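Local structure of beta-agarase AgaA (3WZ1) at residues M238-N242 with W243-N247; E61-P64 with H65-Y68; I216-N220 with G221-G225. The protein cleaves the beta-1,4-galactosidic linkages of agarose from within the chain, giving mainly neoagarotetraose, through this GH16 catalytic domain of beta-jelly-roll fold. All coordinates share one frame; numbering follows the deposited sequence.

Interaction 1: residues M238-N242 with W243-N247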
ATOM      1  N   MET A 238      -0.036  -3.286   7.651  1.00  7.04           N
ATOM      2  CA  MET A 238       1.392  -3.380   7.909  1.00  7.61           C
ATOM      3  C   MET A 238       1.806  -4.826   7.755  1.00  7.67           C
ATOM      4  O   MET A 238       0.991  -5.738   7.871  1.00  7.96           O
ATOM      5  CB  MET A 238       1.805  -2.891   9.289  1.00  7.63           C
ATOM      6  CG  MET A 238       1.933  -1.378   9.401  1.00  7.85           C
ATOM      7  SD  MET A 238       2.706  -0.812  10.918  1.00  8.63           S
ATOM      8  CE  MET A 238       1.365  -0.885  12.062  1.00  8.42           C
ATOM      9  N   GLU A 239       3.092  -5.014   7.490  1.00  7.83           N
ATOM     10  CA  GLU A 239       3.700  -6.344   7.386  1.00  8.09           C
ATOM     11  C   GLU A 239       5.035  -6.387   8.100  1.00  8.25           C
ATOM     12  O   GLU A 239       5.869  -5.480   7.962  1.00  8.30           O
ATOM     13  CB  GLU A 239       3.921  -6.733   5.932  1.00  8.23           C
ATOM     14  CG  GLU A 239       2.629  -6.998   5.172  1.00  8.29           C
ATOM     15  CD  GLU A 239       2.828  -7.275   3.691  1.00  8.57           C
ATOM     16  OE1 GLU A 239       4.001  -7.431   3.248  1.00  8.66           O
ATOM     17  OE2 GLU A 239       1.797  -7.324   2.962  1.00  8.88           O
ATOM     18  N   ASP A 240       5.260  -7.479   8.813  1.00  8.54           N
ATOM     19  CA  ASP A 240       6.602  -7.894   9.191  1.00  8.85           C
ATOM     20  C   ASP A 240       7.020  -8.810   8.047  1.00  9.12           C
ATOM     21  O   ASP A 240       6.447  -9.897   7.883  1.00  9.81           O
ATOM     22  CB  ASP A 240       6.585  -8.625  10.531  1.00  9.18           C
ATOM     23  CG  ASP A 240       7.934  -9.142  10.914  1.00  9.73           C
ATOM     24  OD1 ASP A 240       8.707  -8.392  11.571  1.00 10.55           O
ATOM     25  OD2 ASP A 240       8.243 -10.276  10.499  1.00 10.85           O
ATOM     26  N   GLN A 241       7.955  -8.350   7.215  1.00  8.79           N
ATOM     27  CA  GLN A 241       8.309  -9.033   5.978  1.00  9.03           C
ATOM     28  C   GLN A 241       9.524  -9.927   6.172  1.00  9.55           C
ATOM     29  O   GLN A 241      10.437  -9.583   6.930  1.00 10.15           O
ATOM     30  CB  GLN A 241       8.549  -8.022   4.855  1.00  8.88           C
ATOM     31  CG  GLN A 241       7.306  -7.184   4.563  1.00  9.05           C
ATOM     32  CD  GLN A 241       7.495  -6.180   3.447  1.00  9.25           C
ATOM     33  OE1 GLN A 241       8.603  -5.661   3.212  1.00  9.63           O
ATOM     34  NE2 GLN A 241       6.406  -5.870   2.761  1.00  9.48           N
ATOM     35  N   ASN A 242       9.546 -11.054   5.483  1.00 10.18           N
ATOM     36  CA  ASN A 242      10.616 -12.027   5.689  1.00 10.75           C
ATOM     37  C   ASN A 242      12.025 -11.484   5.411  1.00 10.86           C
ATOM     38  O   ASN A 242      12.943 -11.789   6.162  1.00 10.75           O
ATOM     39  CB  ASN A 242      10.422 -13.278   4.845  1.00 11.34           C
ATOM     40  CG  ASN A 242       9.301 -14.153   5.348  1.00 12.11           C
ATOM     41  OD1 ASN A 242       9.503 -15.076   6.155  1.00 16.09           O
ATOM     42  ND2 ASN A 242       8.128 -13.879   4.893  1.00 11.71           N
ATOM     43  N   TRP A 243      12.183 -10.674   4.373  1.00 11.00           N
ATOM     44  CA  TRP A 243      13.520 -10.156   4.044  1.00 11.56           C
ATOM     45  C   TRP A 243      14.076  -9.317   5.199  1.00 11.73           C
ATOM     46  O   TRP A 243      15.286  -9.106   5.278  1.00 12.32           O
ATOM     47  CB  TRP A 243      13.539  -9.369   2.715  1.00 11.45           C
ATOM     48  CG  TRP A 243      12.917  -8.028   2.805  1.00 11.35           C
ATOM     49  CD1 TRP A 243      11.572  -7.729   2.858  1.00 11.76           C
ATOM     50  CD2 TRP A 243      13.599  -6.780   2.907  1.00 11.45           C
ATOM     51  NE1 TRP A 243      11.393  -6.385   2.973  1.00 11.57           N
ATOM     52  CE2 TRP A 243      12.616  -5.768   3.013  1.00 11.66           C
ATOM     53  CE3 TRP A 243      14.953  -6.410   2.902  1.00 11.74           C
ATOM     54  CZ2 TRP A 243      12.933  -4.426   3.118  1.00 11.88           C
ATOM     55  CZ3 TRP A 243      15.268  -5.068   3.003  1.00 12.11           C
ATOM     56  CH2 TRP A 243      14.259  -4.082   3.121  1.00 12.48           C
ATOM     57  N   ARG A 244      13.193  -8.819   6.079  1.00 11.64           N
ATOM     58  CA  ARG A 244      13.607  -8.109   7.278  1.00 11.79           C
ATOM     59  C   ARG A 244      13.766  -9.064   8.467  1.00 12.23           C
ATOM     60  O   ARG A 244      14.862  -9.186   9.024  1.00 12.12           O
ATOM     61  CB  ARG A 244      12.614  -6.985   7.612  1.00 11.70           C
ATOM     62  CG  ARG A 244      12.299  -6.052   6.430  1.00 11.47           C
ATOM     63  CD  ARG A 244      12.258  -4.596   6.849  1.00 11.41           C
ATOM     64  NE  ARG A 244      13.600  -4.025   6.895  1.00 11.46           N
ATOM     65  CZ  ARG A 244      13.900  -2.831   7.392  1.00 11.63           C
ATOM     66  NH1 ARG A 244      15.172  -2.424   7.345  1.00 11.40           N
ATOM     67  NH2 ARG A 244      12.981  -2.044   7.941  1.00 10.61           N
ATOM     68  N   SER A 245      12.685  -9.732   8.887  1.00 12.10           N
ATOM     69  CA  SER A 245      12.707 -10.475  10.143  1.00 12.40           C
ATOM     70  C   SER A 245      13.458 -11.804  10.062  1.00 12.33           C
ATOM     71  O   SER A 245      13.946 -12.276  11.098  1.00 13.44           O
ATOM     72  CB  SER A 245      11.292 -10.729  10.697  1.00 12.58           C
ATOM     73  OG  SER A 245      10.484 -11.421   9.766  1.00 12.29           O
ATOM     74  N   ASP A 246      13.570 -12.399   8.883  1.00 12.48           N
ATOM     75  CA  ASP A 246      14.393 -13.619   8.741  1.00 13.08           C
ATOM     76  C   ASP A 246      15.831 -13.249   9.061  1.00 13.40           C
ATOM     77  O   ASP A 246      16.632 -14.114   9.438  1.00 13.20           O
ATOM     78  CB  ASP A 246      14.416 -14.197   7.325  1.00 14.10           C
ATOM     79  CG  ASP A 246      13.112 -14.861   6.901  1.00 14.96           C
ATOM     80  OD1 ASP A 246      12.192 -15.002   7.717  1.00 16.88           O
ATOM     81  OD2 ASP A 246      13.033 -15.228   5.704  1.00 17.60           O
ATOM     82  N   ASN A 247      16.157 -11.975   8.850  1.00 13.48           N
ATOM     83  CA  ASN A 247      17.516 -11.484   8.886  1.00 14.58           C
ATOM     84  C   ASN A 247      17.796 -10.571  10.057  1.00 15.63           C
ATOM     85  O   ASN A 247      18.798  -9.857  10.036  1.00 18.22           O
ATOM     86  CB  ASN A 247      17.827 -10.809   7.536  1.00 14.96           C
ATOM     87  CG  ASN A 247      17.666 -11.762   6.366  1.00 15.41           C
ATOM     88  OD1 ASN A 247      16.943 -11.485   5.381  1.00 17.23           O
ATOM     89  ND2 ASN A 247      18.278 -12.913   6.479  1.00 13.65           N
TER
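Gln241 and Trp243 run side by side where strand 232-239 gives way to the short helix 242-245. Gln241 OE1 lies 2.9 Å from Trp243 NE1, and the N-H points at it at 160°, with the oxygen only 2° out of the indole plane, an edge contact. The extended Gln241 chain puts its other amide atom, NE2, 2.9 Å from Glu239 OE1, which it meets from above the carboxylate plane. Tyr136 OH also bonds OE1, and the predicted proton donor Glu134 also accepts from NE2; with both ends gripped, the amide's rotation is probably fixed beside the predicted catalytic residues. Gln241 is the N-cap residue, and its carbonyl O takes two helix donors: Ser245 N at 3.0 Å, nearly in line with the C=O, and Arg244 N at 3.0 Å, from above the carbonyl plane. Asp240, its CG anti to the backbone N (chi1 176°), reaches back so that Ser245 OG donates to OD2 at 2.6 Å on the syn side. Buried Asp240 and Gln241 carry this close packing; the solvent side, with exposed Trp243 and Asp246, is looser, and a clear link there is the backbone bond from Asp246 N to Asn242 O, 2.9 Å long. Leu59 and Thr250 hold the Asp240 carboxylate, Arg244 hydrogen-bonds Gln143 and makes a cation-pi contact with Tyr146, and strand 116-123 of the jelly roll lies alongside Glu239.

Interaction 2: residues E61-P64 with H65-Y68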
ATOM      1  N   GLU A  61       0.907 -11.723  12.031  1.00  9.16           N
ATOM      2  CA  GLU A  61      -0.389 -12.333  12.076  1.00  9.39           C
ATOM      3  C   GLU A  61      -1.455 -11.253  11.991  1.00  8.97           C
ATOM      4  O   GLU A  61      -1.693 -10.528  12.950  1.00  8.88           O
ATOM      5  CB  GLU A  61      -0.555 -13.193  13.327  1.00 10.77           C
ATOM      6  CG  GLU A  61      -1.742 -14.100  13.213  1.00 11.92           C
ATOM      7  CD  GLU A  61      -1.985 -14.951  14.454  1.00 13.93           C
ATOM      8  OE1 GLU A  61      -1.048 -15.593  14.965  1.00 14.79           O
ATOM      9  OE2 GLU A  61      -3.147 -14.978  14.877  1.00 15.57           O
ATOM     10  N   TRP A  62      -2.064 -11.087  10.817  1.00  8.66           N
ATOM     11  CA  TRP A  62      -3.085 -10.044  10.673  1.00  8.49           C
ATOM     12  C   TRP A  62      -4.256 -10.321  11.594  1.00  9.07           C
ATOM     13  O   TRP A  62      -4.640 -11.468  11.796  1.00  9.26           O
ATOM     14  CB  TRP A  62      -3.552  -9.892   9.228  1.00  8.32           C
ATOM     15  CG  TRP A  62      -2.469  -9.377   8.311  1.00  7.89           C
ATOM     16  CD1 TRP A  62      -1.687  -8.252   8.502  1.00  7.78           C
ATOM     17  CD2 TRP A  62      -2.076  -9.920   7.043  1.00  7.79           C
ATOM     18  NE1 TRP A  62      -0.826  -8.088   7.441  1.00  7.72           N
ATOM     19  CE2 TRP A  62      -1.036  -9.102   6.538  1.00  7.72           C
ATOM     20  CE3 TRP A  62      -2.509 -11.009   6.279  1.00  8.05           C
ATOM     21  CZ2 TRP A  62      -0.419  -9.355   5.310  1.00  7.89           C
ATOM     22  CZ3 TRP A  62      -1.892 -11.250   5.057  1.00  8.00           C
ATOM     23  CH2 TRP A  62      -0.856 -10.429   4.587  1.00  7.85           C
ATOM     24  N   HIS A  63      -4.769  -9.263  12.202  1.00  8.45           N
ATOM     25  CA  HIS A  63      -5.737  -9.371  13.291  1.00  8.75           C
ATOM     26  C   HIS A  63      -6.782  -8.266  13.135  1.00  8.97           C
ATOM     27  O   HIS A  63      -6.434  -7.087  12.980  1.00  9.08           O
ATOM     28  CB  HIS A  63      -4.965  -9.241  14.592  1.00  8.76           C
ATOM     29  CG  HIS A  63      -5.755  -9.531  15.839  1.00  8.78           C
ATOM     30  ND1 HIS A  63      -6.953  -8.924  16.139  1.00  9.23           N
ATOM     31  CD2 HIS A  63      -5.449 -10.298  16.910  1.00  8.92           C
ATOM     32  CE1 HIS A  63      -7.370  -9.336  17.327  1.00  9.22           C
ATOM     33  NE2 HIS A  63      -6.477 -10.168  17.819  1.00  9.14           N
ATOM     34  N   PRO A  64      -8.083  -8.622  13.158  1.00  8.94           N
ATOM     35  CA  PRO A  64      -9.107  -7.626  12.857  1.00  9.09           C
ATOM     36  C   PRO A  64      -9.130  -6.445  13.844  1.00  9.22           C
ATOM     37  O   PRO A  64      -9.514  -5.347  13.474  1.00  9.49           O
ATOM     38  CB  PRO A  64     -10.416  -8.439  12.841  1.00  9.37           C
ATOM     39  CG  PRO A  64     -10.116  -9.642  13.645  1.00  9.48           C
ATOM     40  CD  PRO A  64      -8.670  -9.950  13.414  1.00  9.28           C
ATOM     41  N   HIS A  65      -8.746  -6.676  15.092  1.00  9.39           N
ATOM     42  CA  HIS A  65      -8.828  -5.612  16.105  1.00  9.35           C
ATOM     43  C   HIS A  65      -7.644  -4.650  16.085  1.00  9.68           C
ATOM     44  O   HIS A  65      -7.537  -3.801  16.951  1.00 10.97           O
ATOM     45  CB  HIS A  65      -9.018  -6.193  17.495  1.00  9.42           C
ATOM     46  CG  HIS A  65     -10.214  -7.082  17.598  1.00  9.40           C
ATOM     47  ND1 HIS A  65     -10.388  -7.994  18.617  1.00  9.78           N
ATOM     48  CD2 HIS A  65     -11.288  -7.210  16.789  1.00  9.76           C
ATOM     49  CE1 HIS A  65     -11.516  -8.651  18.426  1.00  9.85           C
ATOM     50  NE2 HIS A  65     -12.083  -8.199  17.322  1.00 10.01           N
ATOM     51  N   TYR A  66      -6.775  -4.821  15.091  1.00  9.07           N
ATOM     52  CA  TYR A  66      -5.609  -3.941  14.871  1.00  9.00           C
ATOM     53  C   TYR A  66      -5.825  -3.001  13.683  1.00  8.96           C
ATOM     54  O   TYR A  66      -4.885  -2.340  13.235  1.00  8.38           O
ATOM     55  CB  TYR A  66      -4.311  -4.778  14.789  1.00  9.62           C
ATOM     56  CG  TYR A  66      -3.970  -5.358  16.129  1.00  9.93           C
ATOM     57  CD1 TYR A  66      -4.743  -6.390  16.673  1.00 10.44           C
ATOM     58  CD2 TYR A  66      -2.948  -4.834  16.912  1.00 10.55           C
ATOM     59  CE1 TYR A  66      -4.465  -6.901  17.928  1.00 10.69           C
ATOM     60  CE2 TYR A  66      -2.678  -5.335  18.178  1.00 10.78           C
ATOM     61  CZ  TYR A  66      -3.447  -6.383  18.671  1.00 11.00           C
ATOM     62  OH  TYR A  66      -3.175  -6.872  19.948  1.00 13.12           O
ATOM     63  N   SER A  67      -7.060  -2.922  13.206  1.00  8.72           N
ATOM     64  CA  SER A  67      -7.513  -1.831  12.333  1.00  9.14           C
ATOM     65  C   SER A  67      -8.740  -1.166  12.934  1.00  9.26           C
ATOM     66  O   SER A  67      -9.554  -1.817  13.584  1.00  9.37           O
ATOM     67  CB  SER A  67      -7.831  -2.374  10.931  1.00  9.35           C
ATOM     68  OG  SER A  67      -8.827  -3.380  10.966  1.00  9.66           O
ATOM     69  N   TYR A  68      -8.867   0.142  12.731  1.00  9.44           N
ATOM     70  CA  TYR A  68     -10.049   0.881  13.160  1.00 10.05           C
ATOM     71  C   TYR A  68     -10.073   2.208  12.414  1.00 10.33           C
ATOM     72  O   TYR A  68      -9.062   2.627  11.843  1.00 10.79           O
ATOM     73  CB  TYR A  68     -10.080   1.109  14.692  1.00 10.43           C
ATOM     74  CG  TYR A  68      -8.932   1.885  15.259  1.00 11.10           C
ATOM     75  CD1 TYR A  68      -7.743   1.252  15.626  1.00 11.92           C
ATOM     76  CD2 TYR A  68      -9.023   3.250  15.425  1.00 12.38           C
ATOM     77  CE1 TYR A  68      -6.677   1.971  16.160  1.00 12.62           C
ATOM     78  CE2 TYR A  68      -7.967   3.969  15.966  1.00 13.32           C
ATOM     79  CZ  TYR A  68      -6.805   3.327  16.322  1.00 13.64           C
ATOM     80  OH  TYR A  68      -5.747   4.060  16.840  1.00 16.28           O
TER
HETATM   81  O   HOH W   1      -7.200  -5.621  10.755  1.00  9.26           O
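A single 3-10-like turn joining strand 60-62 to strand 67-70 carries a small aromatic cluster of His63, His65 and Tyr66. The edge of the Tyr66 ring is directed at the face of His63 in an edge-to-face pair, centroids 4.7 Å apart and planes at 68°; Tyr66 CE1 sits over the centre of the imidazole. His63 is placed for this by chi1 of -171°, which sets CG opposite the backbone N. In its own ring plane, ND1 accepts from His65 N at 3.1 Å with an N-H angle of 154°. The His65 ring meets His63 obliquely, its ND1 3.5 Å from His63 CE1. In the backbone of the turn, Tyr66 N donates to His63 O at 3.1 Å, and a water bonds both that carbonyl, at 2.8 Å, and Ser67 OG; the bond from Ser67 N to Pro64 O, at 3.5 Å, is weak. Tyr88 of strand 87-94 meets both His63 and Tyr66, extending the cluster onto that strand, edge-to-face with His63. Accepting at ND1 is consistent with a neutral imidazole carrying its hydrogen on NE2, and the bond probably holds the rotation of the ring toward Tyr66.

Interaction 3: residues I216-N220 with G221-G225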
ATOM      1  N   ILE A 216      11.021  -4.440 -18.077  1.00 15.94           N
ATOM      2  CA  ILE A 216      11.007  -4.088 -16.651  1.00 15.13           C
ATOM      3  C   ILE A 216       9.753  -4.605 -15.926  1.00 14.11           C
ATOM      4  O   ILE A 216       9.805  -4.906 -14.731  1.00 14.06           O
ATOM      5  CB  ILE A 216      11.215  -2.571 -16.422  1.00 15.72           C
ATOM      6  CG1 ILE A 216      11.453  -2.271 -14.934  1.00 15.79           C
ATOM      7  CG2 ILE A 216      10.045  -1.759 -16.974  1.00 16.01           C
ATOM      8  CD1 ILE A 216      11.904  -0.857 -14.632  1.00 16.32           C
ATOM      9  N   ILE A 217       8.639  -4.735 -16.641  1.00 13.16           N
ATOM     10  CA  ILE A 217       7.408  -5.228 -16.011  1.00 12.74           C
ATOM     11  C   ILE A 217       7.486  -6.729 -15.740  1.00 13.07           C
ATOM     12  O   ILE A 217       7.097  -7.189 -14.691  1.00 12.22           O
ATOM     13  CB  ILE A 217       6.163  -4.884 -16.870  1.00 13.22           C
ATOM     14  CG1 ILE A 217       5.919  -3.368 -16.878  1.00 13.48           C
ATOM     15  CG2 ILE A 217       4.916  -5.647 -16.409  1.00 13.37           C
ATOM     16  CD1 ILE A 217       5.204  -2.800 -15.657  1.00 13.68           C
ATOM     17  N   ASP A 218       7.969  -7.499 -16.709  1.00 13.35           N
ATOM     18  CA  ASP A 218       7.965  -8.963 -16.591  1.00 13.86           C
ATOM     19  C   ASP A 218       8.981  -9.596 -17.538  1.00 14.53           C
ATOM     20  O   ASP A 218       8.596 -10.348 -18.453  1.00 14.61           O
ATOM     21  CB  ASP A 218       6.566  -9.505 -16.888  1.00 13.85           C
ATOM     22  CG  ASP A 218       6.464 -11.013 -16.749  1.00 13.83           C
ATOM     23  OD1 ASP A 218       7.218 -11.611 -15.936  1.00 13.52           O
ATOM     24  OD2 ASP A 218       5.589 -11.599 -17.440  1.00 13.46           O
ATOM     25  N   PRO A 219      10.269  -9.311 -17.304  1.00 15.60           N
ATOM     26  CA  PRO A 219      11.268  -9.824 -18.246  1.00 16.52           C
ATOM     27  C   PRO A 219      11.371 -11.349 -18.240  1.00 17.74           C
ATOM     28  O   PRO A 219      11.774 -11.923 -19.258  1.00 18.49           O
ATOM     29  CB  PRO A 219      12.568  -9.162 -17.783  1.00 16.13           C
ATOM     30  CG  PRO A 219      12.358  -8.907 -16.320  1.00 16.01           C
ATOM     31  CD  PRO A 219      10.892  -8.540 -16.211  1.00 15.89           C
ATOM     32  N   ASN A 220      10.996 -12.002 -17.142  1.00 18.47           N
ATOM     33  CA  ASN A 220      11.060 -13.473 -17.049  1.00 19.43           C
ATOM     34  C   ASN A 220       9.829 -14.213 -17.595  1.00 19.66           C
ATOM     35  O   ASN A 220       9.786 -15.444 -17.618  1.00 19.51           O
ATOM     36  CB  ASN A 220      11.337 -13.889 -15.602  1.00 20.85           C
ATOM     37  CG  ASN A 220      12.621 -13.280 -15.059  1.00 22.31           C
ATOM     38  OD1 ASN A 220      13.622 -13.165 -15.770  1.00 25.75           O
ATOM     39  ND2 ASN A 220      12.599 -12.887 -13.803  1.00 23.83           N
ATOM     40  N   GLY A 221       8.812 -13.472 -18.035  1.00 18.37           N
ATOM     41  CA  GLY A 221       7.652 -14.085 -18.663  1.00 17.88           C
ATOM     42  C   GLY A 221       6.705 -14.777 -17.716  1.00 16.39           C
ATOM     43  O   GLY A 221       5.935 -15.635 -18.139  1.00 17.80           O
ATOM     44  N   PHE A 222       6.718 -14.393 -16.432  1.00 15.63           N
ATOM     45  CA  PHE A 222       5.839 -15.011 -15.450  1.00 15.84           C
ATOM     46  C   PHE A 222       4.349 -14.796 -15.714  1.00 15.19           C
ATOM     47  O   PHE A 222       3.520 -15.589 -15.255  1.00 16.47           O
ATOM     48  CB  PHE A 222       6.151 -14.523 -14.023  1.00 16.20           C
ATOM     49  CG  PHE A 222       7.522 -14.891 -13.500  1.00 17.41           C
ATOM     50  CD1 PHE A 222       8.335 -15.815 -14.131  1.00 18.05           C
ATOM     51  CD2 PHE A 222       7.970 -14.313 -12.318  1.00 17.38           C
ATOM     52  CE1 PHE A 222       9.583 -16.137 -13.603  1.00 18.29           C
ATOM     53  CE2 PHE A 222       9.207 -14.626 -11.786  1.00 18.56           C
ATOM     54  CZ  PHE A 222      10.018 -15.537 -12.433  1.00 18.51           C
ATOM     55  N   THR A 223       4.003 -13.715 -16.418  1.00 14.65           N
ATOM     56  CA  THR A 223       2.623 -13.449 -16.781  1.00 14.08           C
ATOM     57  C   THR A 223       2.227 -14.025 -18.149  1.00 14.89           C
ATOM     58  O   THR A 223       1.116 -13.804 -18.597  1.00 14.60           O
ATOM     59  CB  THR A 223       2.308 -11.938 -16.801  1.00 13.24           C
ATOM     60  OG1 THR A 223       2.918 -11.310 -17.929  1.00 12.54           O
ATOM     61  CG2 THR A 223       2.777 -11.261 -15.498  1.00 13.54           C
ATOM     62  N   GLY A 224       3.115 -14.771 -18.805  1.00 15.90           N
ATOM     63  CA  GLY A 224       2.743 -15.409 -20.067  1.00 16.21           C
ATOM     64  C   GLY A 224       2.346 -14.397 -21.130  1.00 15.67           C
ATOM     65  O   GLY A 224       1.437 -14.658 -21.924  1.00 17.30           O
ATOM     66  N   GLY A 225       2.994 -13.233 -21.136  1.00 15.46           N
ATOM     67  CA  GLY A 225       2.731 -12.187 -22.133  1.00 15.34           C
ATOM     68  C   GLY A 225       1.516 -11.295 -21.894  1.00 15.36           C
ATOM     69  O   GLY A 225       1.145 -10.500 -22.764  1.00 16.18           O
TER
HETATM   70  O   HOH W   2       5.364 -11.864 -20.152  1.00 19.64           O
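Asp218 and Thr223 run antiparallel alongside one another across two successive type I beta turns, Asp218 to Gly221 and Gly221 to Gly224, which follow helix 214-217. With chi1 at -178°, the Asp218 carboxylate swings away from its own backbone N and over the turn, where it works as an acceptor for the next residues. OD1 uses its syn lone pair for Phe222 N, 2.9 Å away, although the N-H is bent to 135°. OD2 takes two donors from the protein, both on one face of its plane: Thr223 N on the syn side at 2.8 Å and Thr223 OG1 on the anti side at 2.7 Å. Replacing Asp218 by an alanine removes the carboxylate, and Phe222 N and Thr223 N would probably be left without their acceptor and the second turn less firmly set. The first turn itself is closed by Gly221 N to Asp218 O, 3.2 Å long.

Asn220 and Phe222 instead project together. The Asn220 CB stands over the Phe222 face, 3.9 Å from its centroid and 28° off the normal, a CH-pi contact, while Val156, Ile158 and Tyr165 also touch the Phe222 side chain. Thr223 OG1 further accepts from Gly227 N, a residue of the nearby sodium site. One water donates to Asp218 OD2 at 2.7 Å and accepts from Gly225 N.

How the interactions relate
Interactions 1 and 2 are directly joined: Trp62 NE1 lies 3.0 Å from Met238 O, a probable hydrogen bond, and Trp62 CZ2 packs 3.8 Å from Glu239 OE2, although their centres are 18 Å apart. Interaction 1 alone borders the predicted catalytic pair, with the Gln241 side chain about 3 Å from that of Glu134 and about 7 Å from that of Glu129. Interaction 3 touches neither of the others; its nearest atoms are about 16 Å from interaction 1 and about 19 Å from interaction 2, on the opposite side of the chain's centre from interaction 2. Its Thr223 side chain is about 10 Å from that of Glu129 and about 4 Å from a bound sodium ion.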